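Local structure of folylpolyglutamate synthase protein FOLC (Mycobacterium tuberculosis, 2VOS) at residues A[79-84]-A[300-305]; A[192-197]-A[232-237]; A[264-269]-A[278-283]; A[289-294]-A[331-336]. The protein probably catalyses the ATP-dependent addition of L-glutamate to dihydropteroate and, successively, to tetrahydrofolate, giving dihydrofolate and folylpolyglutamates. All blocks are in the same frame, centred on the assembly; numbering follows the deposited sequence.

In the fold
Contacts 1 and 2 are buried, contact 4 is partly buried and contact 3 lies at the surface, its centre about 22 Å from that of the chain. Helix 296-312 joins contacts 1, 2 and 3: contact 1 lies on it, L304 reaches contact 2, and H300 and V303 reach contact 3; helix 75-88 reaches contact 4 through M81. Contacts 3 and 4 share the three-stranded antiparallel sheet, where L279 CD1 meets I289 CD1. The chemistry follows location. Two helices meet through a selenium atom and methyl groups in contact 1; parallel strands bond along their backbones in contact 2; contact 3 adds an arginine-glutamine bond to antiparallel pairing; contact 4 combines leucine-valine packing with one bridging water.

Contact 1: A[79-84]-A[300-305]; sequences ARMVDA and HNAVLA. With ADP (adenosine-5'-diphosphate), chain B.
Helices 75-88 and 296-312 cross at -48° with their local axes 8.8 Å apart, and V82 and A305 have the nearest CA atoms, 5.2 Å from each other. That close passage is met by a small residue: A305 CB points at the first helix and lies 3.5 Å from M81 CB, tighter than usual carbon contact, while V82 CG2 flanks the same methyl. M81 is selenomethionine. Its CG is anti to the carbonyl carbon and the chain runs extended beyond it (chi3 179°), so that the selenium reaches across to the backbone joining N301 to A302, with SE 3.4 Å from A302 N. The M81 chain crosses that of N301 at about a right angle, SE lying against N301 CB. The carboxamide beyond this CB reads the adenine of ADP at two positions: N301 ND2 donates almost straight to ADP N7 (3.0 Å, 172°), and N301 OD1 accepts from ADP N6 at 2.9 Å. Q298 OE1 also bonds N301 ND2. G74 and, in the first turn of helix 75-88, K75, T76 and S77 bind the nucleotide too, as in a P-loop. Beneath the pair, A79 and V82 rest on strands 66-70 and 170-174 of the large mixed sheet.

Contact 2: A[192-197]-A[232-237]; sequences AVITPI and AVIGRQ
Q237 has its CG anti to the carbonyl carbon, beside the backbone N, and its chain bends at chi2 (-65°), which brings its carboxamide up to the chain leaving strand 191-194. The amide then bonds the backbone on both of its arms. Q237 NE2 gives a nearly straight bond to T195 O (3.0 Å, 173°), which lies in the amide plane, although the donor stands well above the plane of the T195 carbonyl. Q237 OE1 receives I197 N on a lone pair at 3.0 Å. A water also donates to Q237 OE1 and to I197 O, so Q237 OE1 takes two donors, I197 N and the water.

Before Q237 is reached, strands 191-194 and 231-234 run parallel, 19° apart, as neighbours in the large mixed sheet of the Mur ligase middle domain, a member of the P-loop NTPase clan. Bonding alternates between the chains: V233 N to A192 O (2.8 Å), I194 N to V233 O (2.9 Å), and G235 N to I194 O (2.9 Å), the last continuing the pattern one residue past strand 231-234. A192, I194, A232 and I234 share one face, where I234 meets helix 239-251; V193 and V233 share the other, packed on helix 296-312. T195 OG1 bonds N73 O of the nucleotide-binding loop, and P196, whose ring carbons CB and CG lie against R236 O, touches ADP.

Contact 3: A[264-269]-A[278-283]; sequences AVLRRQ and QLQGLG
A classic beta bulge interrupts the hairpin of strands 264-271 and 274-281, where L266 and R267 both sit opposite Q278 and the register shifts by one. The backbone bonds give the evidence. Q278 O is gripped by two amides, L266 N at 2.8 Å nearly along the C=O axis and R267 N at 3.2 Å on a lone pair, while Q278 N returns a bond to R267 O (2.9 Å, 171°). Ahead of the bulge, A264 and Q280 form a regular hydrogen-bonded pair through both their N and O atoms, and V265 faces L279 as a non-hydrogen-bonded pair.

Apolar contacts are of two kinds. V265 and L279 lie side by side, CG2 to CD2 at 3.9 Å, and turn toward H300 and V303 of helix 296-312. L266, at the bulge with a helix-like psi of -47°, leans its branch obliquely across Q280, with CD1 3.8 Å from Q280 CB.

Polar side chains meet on the face of A264, R267, Q278 and Q280. Q278 stretches out, CG anti to the backbone N, alongside R267; its NE2 bonds S287 OG of the third strand, which should help fix the flip of the amide. The guanidinium stands 74° to that amide, yet R267 NH1 donates within both planes to Q278 OE1 at 2.7 Å.

Contact 4: A[289-294]-A[331-336]; sequences IYLPLH and AAVTSP
An inverse gamma turn centred on P292 ends strand 284-291, the outer strand of the three-stranded antiparallel sheet, and segment 331-336, which leads from helix 323-331 toward strand 340-343, runs beside it, their directions only 12° apart. No direct hydrogen bond joins the two.

A331, a helical residue of 323-331, comes first. Its CA makes a CH...O contact with Y290 O (3.6 Å, 126° at the hydrogen), and A331 O lies against P292 CG.

V333 carries the apolar part. CG1 is anti to the backbone N (chi1 167°), which spreads the two methyls toward different leucines: V333 CG1 touches L293 CD1 at 3.6 Å, the two side chains crossing at about a right angle, whereas V333 CB and CG2 both lie 4.1 Å from L291 CD1. Across the same cluster M81 of helix 75-88 packs on V333 and L293. V333 O comes closer to the proline ring than A331 O does, 3.4 Å from P292 CG. Beside that ring, one water spans the two chains, donating to P292 O at 2.9 Å and to V333 O at 3.1 Å.

T334 turns its CB away, and its OG1 bonds R80. S335 bonds S77 OG through its own OG, and S77 binds ADP; the segment thus reaches the rim of the nucleotide site. S335 also offers its backbone to L293, CD2 lying 3.9 Å from S335 N.

Contact 1: A[79-84]-A[300-305]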
loop_
_atom_site.group_PDB
_atom_site.type_symbol
_atom_site.label_atom_id
_atom_site.label_comp_id
_atom_site.label_asym_id
_atom_site.label_seq_id
_atom_site.Cartn_x
_atom_site.Cartn_y
_atom_site.Cartn_z
ATOM N N ALA A 79 -0.640 -6.764 2.479
ATOM C CA ALA A 79 -1.868 -6.879 3.289
ATOM C C ALA A 79 -2.903 -7.640 2.466
ATOM O O ALA A 79 -3.585 -8.512 2.971
ATOM C CB ALA A 79 -2.425 -5.517 3.653
ATOM N N ARG A 80 -3.059 -7.258 1.199
ATOM C CA ARG A 80 -4.068 -7.931 0.349
ATOM C C ARG A 80 -3.748 -9.399 0.027
ATOM O O ARG A 80 -4.688 -10.190 -0.122
ATOM C CB ARG A 80 -4.282 -7.189 -0.949
ATOM C CG ARG A 80 -4.843 -5.719 -0.646
ATOM C CD ARG A 80 -4.996 -4.955 -1.982
ATOM N NE ARG A 80 -6.085 -5.482 -2.839
ATOM C CZ ARG A 80 -7.356 -5.059 -2.816
ATOM N NH1 ARG A 80 -7.765 -4.107 -1.978
ATOM N NH2 ARG A 80 -8.250 -5.600 -3.634
HETATM N N MSE A 81 -2.459 -9.742 -0.082
HETATM C CA MSE A 81 -1.998 -11.115 -0.252
HETATM C C MSE A 81 -2.279 -11.965 1.004
HETATM O O MSE A 81 -2.821 -13.051 0.891
HETATM C CB MSE A 81 -0.506 -11.152 -0.549
HETATM C CG MSE A 81 -0.255 -10.739 -2.016
HETATM SE SE MSE A 81 1.653 -10.373 -2.167
HETATM C CE MSE A 81 1.756 -9.931 -4.030
ATOM N N VAL A 82 -1.919 -11.456 2.177
ATOM C CA VAL A 82 -2.299 -12.087 3.447
ATOM C C VAL A 82 -3.793 -12.341 3.518
ATOM O O VAL A 82 -4.210 -13.432 3.864
ATOM C CB VAL A 82 -1.840 -11.197 4.654
ATOM C CG1 VAL A 82 -2.448 -11.654 5.987
ATOM C CG2 VAL A 82 -0.296 -11.118 4.711
ATOM N N ASP A 83 -4.624 -11.333 3.211
ATOM C CA ASP A 83 -6.071 -11.499 3.203
ATOM C C ASP A 83 -6.472 -12.645 2.242
ATOM O O ASP A 83 -7.253 -13.587 2.575
ATOM C CB ASP A 83 -6.702 -10.156 2.759
ATOM C CG ASP A 83 -8.208 -10.110 2.981
ATOM O OD1 ASP A 83 -8.805 -11.206 3.171
ATOM O OD2 ASP A 83 -8.800 -8.989 2.942
ATOM N N ALA A 84 -5.969 -12.587 1.022
ATOM C CA ALA A 84 -6.297 -13.633 0.061
ATOM C C ALA A 84 -5.945 -15.053 0.577
ATOM O O ALA A 84 -6.742 -15.996 0.408
ATOM C CB ALA A 84 -5.567 -13.372 -1.291
ATOM N N HIS A 300 8.434 -10.908 -4.236
ATOM C CA HIS A 300 9.011 -10.771 -2.886
ATOM C C HIS A 300 7.925 -10.486 -1.862
ATOM O O HIS A 300 7.970 -11.002 -0.736
ATOM C CB HIS A 300 10.101 -9.657 -2.883
ATOM C CG HIS A 300 11.336 -10.103 -3.590
ATOM N ND1 HIS A 300 12.107 -11.158 -3.128
ATOM C CD2 HIS A 300 11.884 -9.727 -4.769
ATOM C CE1 HIS A 300 13.073 -11.410 -3.994
ATOM N NE2 HIS A 300 12.957 -10.561 -5.001
ATOM N N ASN A 301 6.957 -9.653 -2.249
ATOM C CA ASN A 301 5.783 -9.402 -1.419
ATOM C C ASN A 301 5.019 -10.729 -1.221
ATOM O O ASN A 301 4.592 -11.014 -0.115
ATOM C CB ASN A 301 4.800 -8.402 -2.076
ATOM C CG ASN A 301 5.400 -6.993 -2.155
ATOM O OD1 ASN A 301 6.385 -6.704 -1.467
ATOM N ND2 ASN A 301 4.795 -6.122 -2.953
ATOM N N ALA A 302 4.856 -11.518 -2.280
ATOM C CA ALA A 302 4.211 -12.839 -2.118
ATOM C C ALA A 302 4.861 -13.738 -1.106
ATOM O O ALA A 302 4.201 -14.298 -0.229
ATOM C CB ALA A 302 4.118 -13.554 -3.460
ATOM N N VAL A 303 6.172 -13.927 -1.171
ATOM C CA VAL A 303 6.738 -14.897 -0.238
ATOM C C VAL A 303 6.706 -14.307 1.183
ATOM O O VAL A 303 6.597 -15.029 2.165
ATOM C CB VAL A 303 8.208 -15.259 -0.601
ATOM C CG1 VAL A 303 9.144 -14.074 -0.336
ATOM C CG2 VAL A 303 8.651 -16.501 0.157
ATOM N N LEU A 304 6.772 -12.983 1.298
ATOM C CA LEU A 304 6.656 -12.379 2.613
ATOM C C LEU A 304 5.256 -12.624 3.214
ATOM O O LEU A 304 5.124 -12.908 4.406
ATOM C CB LEU A 304 6.898 -10.855 2.486
ATOM C CG LEU A 304 6.916 -10.098 3.806
ATOM C CD1 LEU A 304 8.024 -10.676 4.733
ATOM C CD2 LEU A 304 7.258 -8.568 3.485
ATOM N N ALA A 305 4.207 -12.446 2.382
ATOM C CA ALA A 305 2.821 -12.707 2.789
ATOM C C ALA A 305 2.638 -14.191 3.167
ATOM O O ALA A 305 1.944 -14.549 4.161
ATOM C CB ALA A 305 1.873 -12.339 1.659
HETATM P PB ADP B . 2.622 0.666 0.519
HETATM O O1B ADP B . 1.288 0.221 1.058
HETATM O O2B ADP B . 2.642 2.116 0.122
HETATM O O3B ADP B . 3.830 0.244 1.299
HETATM P PA ADP B . 1.892 -0.692 -2.014
HETATM O O1A ADP B . 0.670 0.214 -2.063
HETATM O O2A ADP B . 1.866 -2.198 -2.216
HETATM O O3A ADP B . 2.907 -0.206 -0.824
HETATM O "O5'" ADP B . 2.753 -0.173 -3.291
HETATM C "C5'" ADP B . 2.959 1.204 -3.639
HETATM C "C4'" ADP B . 3.889 1.184 -4.872
HETATM O "O4'" ADP B . 5.184 0.654 -4.475
HETATM C "C3'" ADP B . 3.470 0.203 -5.965
HETATM O "O3'" ADP B . 2.782 0.865 -7.007
HETATM C "C2'" ADP B . 4.709 -0.351 -6.609
HETATM O "O2'" ADP B . 5.219 0.691 -7.509
HETATM C "C1'" ADP B . 5.694 -0.268 -5.471
HETATM N N9 ADP B . 5.932 -1.519 -4.697
HETATM C C8 ADP B . 5.062 -2.371 -4.056
HETATM N N7 ADP B . 5.764 -3.356 -3.422
HETATM C C5 ADP B . 7.088 -3.057 -3.569
HETATM C C6 ADP B . 8.366 -3.633 -3.134
HETATM N N6 ADP B . 8.399 -4.754 -2.383
HETATM N N1 ADP B . 9.475 -3.024 -3.568
HETATM C C2 ADP B . 9.528 -1.931 -4.373
HETATM N N3 ADP B . 8.395 -1.313 -4.798
HETATM C C4 ADP B . 7.194 -1.865 -4.426
#

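Contact 2: A[192-197]-A[232-237]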
loop_
_atom_site.group_PDB
_atom_site.type_symbol
_atom_site.label_atom_id
_atom_site.label_comp_id
_atom_site.label_asym_id
_atom_site.label_seq_id
_atom_site.Cartn_x
_atom_site.Cartn_y
_atom_site.Cartn_z
ATOM N N ALA A 192 3.984 -9.696 13.233
ATOM C CA ALA A 192 4.335 -8.353 12.768
ATOM C C ALA A 192 5.185 -8.505 11.507
ATOM O O ALA A 192 6.156 -9.250 11.474
ATOM C CB ALA A 192 5.131 -7.605 13.862
ATOM N N VAL A 193 4.834 -7.794 10.460
ATOM C CA VAL A 193 5.471 -7.997 9.216
ATOM C C VAL A 193 6.152 -6.717 8.867
ATOM O O VAL A 193 5.518 -5.625 8.962
ATOM C CB VAL A 193 4.395 -8.288 8.166
ATOM C CG1 VAL A 193 4.992 -8.504 6.766
ATOM C CG2 VAL A 193 3.527 -9.506 8.601
ATOM N N ILE A 194 7.411 -6.808 8.430
ATOM C CA ILE A 194 8.151 -5.583 8.027
ATOM C C ILE A 194 8.593 -5.726 6.570
ATOM O O ILE A 194 9.509 -6.466 6.262
ATOM C CB ILE A 194 9.426 -5.321 8.894
ATOM C CG1 ILE A 194 9.123 -5.498 10.391
ATOM C CG2 ILE A 194 10.019 -3.853 8.573
ATOM C CD1 ILE A 194 8.150 -4.461 11.011
ATOM N N THR A 195 7.934 -5.015 5.675
ATOM C CA THR A 195 8.296 -4.994 4.296
ATOM C C THR A 195 9.525 -4.095 4.055
ATOM O O THR A 195 9.988 -3.372 4.966
ATOM C CB THR A 195 7.082 -4.519 3.446
ATOM O OG1 THR A 195 6.956 -3.090 3.511
ATOM C CG2 THR A 195 5.753 -5.141 3.895
ATOM N N PRO A 196 10.040 -4.097 2.825
ATOM C CA PRO A 196 11.288 -3.341 2.592
ATOM C C PRO A 196 11.189 -1.898 2.990
ATOM O O PRO A 196 10.238 -1.221 2.651
ATOM C CB PRO A 196 11.509 -3.463 1.080
ATOM C CG PRO A 196 10.886 -4.944 0.797
ATOM C CD PRO A 196 9.580 -4.795 1.609
ATOM N N ILE A 197 12.239 -1.419 3.645
ATOM C CA ILE A 197 12.304 -0.035 4.111
ATOM C C ILE A 197 13.270 0.812 3.248
ATOM O O ILE A 197 14.370 0.360 2.911
ATOM C CB ILE A 197 12.714 -0.040 5.600
ATOM C CG1 ILE A 197 11.586 -0.677 6.435
ATOM C CG2 ILE A 197 13.055 1.366 6.068
ATOM C CD1 ILE A 197 12.042 -1.082 7.848
ATOM N N ALA A 232 8.190 -11.861 14.206
ATOM C CA ALA A 232 8.489 -10.793 13.273
ATOM C C ALA A 232 8.928 -11.446 11.958
ATOM O O ALA A 232 9.879 -12.259 11.913
ATOM C CB ALA A 232 9.636 -9.893 13.805
ATOM N N VAL A 233 8.227 -11.116 10.895
ATOM C CA VAL A 233 8.526 -11.663 9.578
ATOM C C VAL A 233 9.055 -10.530 8.694
ATOM O O VAL A 233 8.355 -9.574 8.430
ATOM C CB VAL A 233 7.257 -12.250 8.927
ATOM C CG1 VAL A 233 7.620 -13.001 7.649
ATOM C CG2 VAL A 233 6.585 -13.213 9.917
ATOM N N ILE A 234 10.286 -10.647 8.235
ATOM C CA ILE A 234 10.945 -9.496 7.698
ATOM C C ILE A 234 11.351 -9.698 6.241
ATOM O O ILE A 234 12.003 -10.703 5.893
ATOM C CB ILE A 234 12.201 -9.221 8.546
ATOM C CG1 ILE A 234 11.772 -8.933 9.984
ATOM C CG2 ILE A 234 12.869 -7.964 8.046
ATOM C CD1 ILE A 234 12.985 -8.803 10.984
ATOM N N GLY A 235 10.969 -8.757 5.382
ATOM C CA GLY A 235 11.362 -8.824 3.982
ATOM C C GLY A 235 12.833 -8.409 3.809
ATOM O O GLY A 235 13.561 -8.207 4.793
ATOM N N ARG A 236 13.259 -8.229 2.559
ATOM C CA ARG A 236 14.656 -7.845 2.243
ATOM C C ARG A 236 14.962 -6.457 2.771
ATOM O O ARG A 236 14.191 -5.556 2.516
ATOM C CB ARG A 236 14.819 -7.817 0.712
ATOM C CG ARG A 236 15.298 -9.137 0.166
ATOM C CD ARG A 236 15.187 -9.283 -1.370
ATOM N NE ARG A 236 15.693 -10.621 -1.730
ATOM C CZ ARG A 236 16.171 -10.986 -2.927
ATOM N NH1 ARG A 236 16.197 -10.111 -3.931
ATOM N NH2 ARG A 236 16.609 -12.233 -3.122
ATOM N N GLN A 237 16.091 -6.248 3.469
ATOM C CA GLN A 237 16.389 -4.933 4.054
ATOM C C GLN A 237 17.852 -4.636 3.813
ATOM O O GLN A 237 18.625 -5.557 3.560
ATOM C CB GLN A 237 16.159 -4.945 5.565
ATOM C CG GLN A 237 14.778 -5.406 6.046
ATOM C CD GLN A 237 13.670 -4.459 5.610
ATOM O OE1 GLN A 237 13.928 -3.325 5.148
ATOM N NE2 GLN A 237 12.430 -4.907 5.756
HETATM O O HOH W 1 15.995 -1.595 4.183
#

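Contact 3: A[264-269]-A[278-283]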
loop_
_atom_site.group_PDB
_atom_site.type_symbol
_atom_site.label_atom_id
_atom_site.label_comp_id
_atom_site.label_asym_id
_atom_site.label_seq_id
_atom_site.Cartn_x
_atom_site.Cartn_y
_atom_site.Cartn_z
ATOM N N ALA A 264 12.142 -17.742 0.964
ATOM C CA ALA A 264 12.747 -17.101 -0.231
ATOM C C ALA A 264 11.947 -17.379 -1.477
ATOM O O ALA A 264 11.244 -18.384 -1.556
ATOM C CB ALA A 264 14.193 -17.622 -0.455
ATOM N N VAL A 265 12.056 -16.497 -2.463
ATOM C CA VAL A 265 11.613 -16.843 -3.803
ATOM C C VAL A 265 12.687 -17.740 -4.412
ATOM O O VAL A 265 13.830 -17.314 -4.560
ATOM C CB VAL A 265 11.546 -15.626 -4.650
ATOM C CG1 VAL A 265 11.102 -16.036 -6.031
ATOM C CG2 VAL A 265 10.547 -14.632 -4.014
ATOM N N LEU A 266 12.341 -18.975 -4.745
ATOM C CA LEU A 266 13.303 -19.888 -5.344
ATOM C C LEU A 266 13.395 -19.684 -6.867
ATOM O O LEU A 266 14.498 -19.639 -7.419
ATOM C CB LEU A 266 12.955 -21.345 -4.998
ATOM C CG LEU A 266 13.045 -21.700 -3.512
ATOM C CD1 LEU A 266 12.775 -23.178 -3.276
ATOM C CD2 LEU A 266 14.418 -21.349 -2.928
ATOM N N ARG A 267 12.251 -19.593 -7.545
ATOM C CA ARG A 267 12.250 -19.461 -9.006
ATOM C C ARG A 267 11.037 -18.600 -9.389
ATOM O O ARG A 267 10.018 -18.582 -8.681
ATOM C CB ARG A 267 12.094 -20.820 -9.711
ATOM C CG ARG A 267 12.853 -21.966 -9.101
ATOM C CD ARG A 267 13.000 -23.249 -10.011
ATOM N NE ARG A 267 14.401 -23.738 -9.927
ATOM C CZ ARG A 267 14.906 -24.412 -8.886
ATOM N NH1 ARG A 267 14.116 -24.722 -7.839
ATOM N NH2 ARG A 267 16.199 -24.770 -8.880
ATOM N N ARG A 268 11.115 -17.968 -10.545
ATOM C CA ARG A 268 10.039 -17.133 -11.011
ATOM C C ARG A 268 10.119 -17.025 -12.520
ATOM O O ARG A 268 11.226 -16.937 -13.070
ATOM C CB ARG A 268 10.196 -15.797 -10.321
ATOM C CG ARG A 268 10.081 -14.636 -11.134
ATOM C CD ARG A 268 10.295 -13.374 -10.213
ATOM N NE ARG A 268 9.240 -12.501 -10.619
ATOM C CZ ARG A 268 9.306 -11.637 -11.629
ATOM N NH1 ARG A 268 10.447 -11.460 -12.284
ATOM N NH2 ARG A 268 8.218 -10.929 -11.938
ATOM N N GLN A 269 8.985 -17.144 -13.199
ATOM C CA GLN A 269 8.922 -16.998 -14.645
ATOM C C GLN A 269 7.796 -16.007 -14.936
ATOM O O GLN A 269 6.721 -16.133 -14.372
ATOM C CB GLN A 269 8.474 -18.280 -15.301
ATOM C CG GLN A 269 9.509 -19.305 -15.584
ATOM C CD GLN A 269 9.044 -20.130 -16.748
ATOM O OE1 GLN A 269 7.913 -19.936 -17.244
ATOM N NE2 GLN A 269 9.904 -21.034 -17.225
ATOM N N GLN A 278 7.981 -20.339 -7.620
ATOM C CA GLN A 278 8.213 -21.414 -6.698
ATOM C C GLN A 278 8.780 -20.783 -5.435
ATOM O O GLN A 278 9.845 -20.134 -5.484
ATOM C CB GLN A 278 9.271 -22.406 -7.268
ATOM C CG GLN A 278 9.438 -23.577 -6.322
ATOM C CD GLN A 278 10.387 -24.625 -6.863
ATOM O OE1 GLN A 278 11.574 -24.335 -7.116
ATOM N NE2 GLN A 278 9.872 -25.869 -7.024
ATOM N N LEU A 279 8.089 -20.970 -4.310
ATOM C CA LEU A 279 8.457 -20.293 -3.064
ATOM C C LEU A 279 8.871 -21.285 -1.980
ATOM O O LEU A 279 8.165 -22.259 -1.716
ATOM C CB LEU A 279 7.274 -19.469 -2.562
ATOM C CG LEU A 279 6.679 -18.409 -3.516
ATOM C CD1 LEU A 279 5.407 -17.671 -2.896
ATOM C CD2 LEU A 279 7.709 -17.352 -3.911
ATOM N N GLN A 280 9.976 -20.995 -1.315
ATOM C CA GLN A 280 10.255 -21.661 -0.054
ATOM C C GLN A 280 9.662 -20.862 1.121
ATOM O O GLN A 280 10.091 -19.721 1.394
ATOM C CB GLN A 280 11.744 -21.832 0.133
ATOM C CG GLN A 280 12.067 -22.576 1.443
ATOM C CD GLN A 280 13.375 -23.224 1.337
ATOM O OE1 GLN A 280 13.651 -23.910 0.351
ATOM N NE2 GLN A 280 14.232 -23.011 2.340
ATOM N N GLY A 281 8.634 -21.416 1.749
ATOM C CA GLY A 281 8.019 -20.808 2.907
ATOM C C GLY A 281 8.609 -21.432 4.161
ATOM O O GLY A 281 9.536 -22.294 4.088
ATOM N N LEU A 282 8.032 -21.101 5.318
ATOM C CA LEU A 282 8.513 -21.695 6.593
ATOM C C LEU A 282 8.261 -23.223 6.697
ATOM O O LEU A 282 9.009 -23.921 7.362
ATOM C CB LEU A 282 7.836 -21.012 7.773
ATOM C CG LEU A 282 7.927 -19.494 7.783
ATOM C CD1 LEU A 282 7.245 -19.018 9.005
ATOM C CD2 LEU A 282 9.424 -19.062 7.824
ATOM N N GLY A 283 7.179 -23.713 6.092
ATOM C CA GLY A 283 6.820 -25.114 6.140
ATOM C C GLY A 283 7.222 -25.921 4.909
ATOM O O GLY A 283 6.911 -27.114 4.820
#

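Contact 4: A[289-294]-A[331-336]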
loop_
_atom_site.group_PDB
_atom_site.type_symbol
_atom_site.label_atom_id
_atom_site.label_comp_id
_atom_site.label_asym_id
_atom_site.label_seq_id
_atom_site.Cartn_x
_atom_site.Cartn_y
_atom_site.Cartn_z
ATOM N N ILE A 289 2.902 -21.582 -8.261
ATOM C CA ILE A 289 2.073 -20.509 -7.810
ATOM C C ILE A 289 1.898 -19.485 -8.943
ATOM O O ILE A 289 2.877 -18.838 -9.346
ATOM C CB ILE A 289 2.677 -19.843 -6.608
ATOM C CG1 ILE A 289 2.613 -20.816 -5.425
ATOM C CG2 ILE A 289 1.860 -18.560 -6.257
ATOM C CD1 ILE A 289 3.495 -20.408 -4.270
ATOM N N TYR A 290 0.679 -19.355 -9.457
ATOM C CA TYR A 290 0.407 -18.296 -10.406
ATOM C C TYR A 290 -0.033 -17.055 -9.662
ATOM O O TYR A 290 -0.999 -17.107 -8.874
ATOM C CB TYR A 290 -0.640 -18.733 -11.445
ATOM C CG TYR A 290 -1.019 -17.565 -12.365
ATOM C CD1 TYR A 290 -0.172 -17.150 -13.396
ATOM C CD2 TYR A 290 -2.222 -16.883 -12.203
ATOM C CE1 TYR A 290 -0.516 -16.068 -14.251
ATOM C CE2 TYR A 290 -2.580 -15.753 -13.063
ATOM C CZ TYR A 290 -1.704 -15.369 -14.060
ATOM O OH TYR A 290 -2.026 -14.329 -14.931
ATOM N N LEU A 291 0.687 -15.943 -9.868
ATOM C CA LEU A 291 0.298 -14.685 -9.215
ATOM C C LEU A 291 -0.100 -13.717 -10.331
ATOM O O LEU A 291 0.743 -13.419 -11.190
ATOM C CB LEU A 291 1.513 -14.130 -8.465
ATOM C CG LEU A 291 1.231 -12.802 -7.731
ATOM C CD1 LEU A 291 0.314 -13.032 -6.529
ATOM C CD2 LEU A 291 2.545 -12.209 -7.282
ATOM N N PRO A 292 -1.370 -13.263 -10.369
ATOM C CA PRO A 292 -1.730 -12.391 -11.495
ATOM C C PRO A 292 -1.285 -10.887 -11.302
ATOM O O PRO A 292 -2.111 -9.972 -11.436
ATOM C CB PRO A 292 -3.248 -12.501 -11.556
ATOM C CG PRO A 292 -3.659 -12.623 -10.050
ATOM C CD PRO A 292 -2.488 -13.473 -9.435
ATOM N N LEU A 293 -0.013 -10.648 -10.966
ATOM C CA LEU A 293 0.479 -9.288 -10.785
ATOM C C LEU A 293 1.850 -9.271 -11.471
ATOM O O LEU A 293 2.575 -10.292 -11.487
ATOM C CB LEU A 293 0.694 -8.956 -9.281
ATOM C CG LEU A 293 -0.530 -8.954 -8.381
ATOM C CD1 LEU A 293 -0.120 -8.663 -6.938
ATOM C CD2 LEU A 293 -1.539 -7.884 -8.905
ATOM N N HIS A 294 2.215 -8.112 -11.983
ATOM C CA HIS A 294 3.453 -7.932 -12.669
ATOM C C HIS A 294 4.498 -7.423 -11.671
ATOM O O HIS A 294 4.194 -6.690 -10.738
ATOM C CB HIS A 294 3.277 -6.892 -13.788
ATOM C CG HIS A 294 2.198 -7.210 -14.781
ATOM N ND1 HIS A 294 2.256 -8.298 -15.631
ATOM C CD2 HIS A 294 1.053 -6.544 -15.090
ATOM C CE1 HIS A 294 1.165 -8.311 -16.384
ATOM N NE2 HIS A 294 0.427 -7.255 -16.080
ATOM N N ALA A 331 -3.720 -16.881 -6.586
ATOM C CA ALA A 331 -4.400 -16.676 -7.820
ATOM C C ALA A 331 -5.518 -15.685 -7.672
ATOM O O ALA A 331 -5.916 -15.054 -8.664
ATOM C CB ALA A 331 -4.943 -17.986 -8.382
ATOM N N ALA A 332 -6.056 -15.542 -6.469
ATOM C CA ALA A 332 -7.162 -14.606 -6.313
ATOM C C ALA A 332 -6.694 -13.184 -5.922
ATOM O O ALA A 332 -7.530 -12.297 -5.778
ATOM C CB ALA A 332 -8.113 -15.118 -5.235
ATOM N N VAL A 333 -5.383 -12.964 -5.764
ATOM C CA VAL A 333 -4.893 -11.650 -5.295
ATOM C C VAL A 333 -5.225 -10.569 -6.298
ATOM O O VAL A 333 -4.987 -10.776 -7.492
ATOM C CB VAL A 333 -3.323 -11.672 -5.201
ATOM C CG1 VAL A 333 -2.746 -10.254 -5.038
ATOM C CG2 VAL A 333 -2.930 -12.573 -4.035
ATOM N N THR A 334 -5.660 -9.396 -5.818
ATOM C CA THR A 334 -5.662 -8.168 -6.671
ATOM C C THR A 334 -4.865 -7.120 -5.918
ATOM O O THR A 334 -4.686 -7.210 -4.672
ATOM C CB THR A 334 -7.059 -7.623 -6.970
ATOM O OG1 THR A 334 -7.701 -7.382 -5.714
ATOM C CG2 THR A 334 -7.888 -8.638 -7.758
ATOM N N SER A 335 -4.280 -6.166 -6.648
ATOM C CA SER A 335 -3.698 -4.994 -5.956
ATOM C C SER A 335 -3.977 -3.765 -6.855
ATOM O O SER A 335 -3.169 -3.388 -7.678
ATOM C CB SER A 335 -2.209 -5.187 -5.696
ATOM O OG SER A 335 -1.736 -4.171 -4.782
ATOM N N PRO A 336 -5.172 -3.202 -6.731
ATOM C CA PRO A 336 -5.619 -2.137 -7.589
ATOM C C PRO A 336 -4.616 -0.989 -7.532
ATOM O O PRO A 336 -4.035 -0.712 -6.497
ATOM C CB PRO A 336 -6.939 -1.690 -7.008
ATOM C CG PRO A 336 -7.331 -2.781 -5.913
ATOM C CD PRO A 336 -6.137 -3.598 -5.669
HETATM O O HOH W 2 -4.499 -9.084 -10.050
#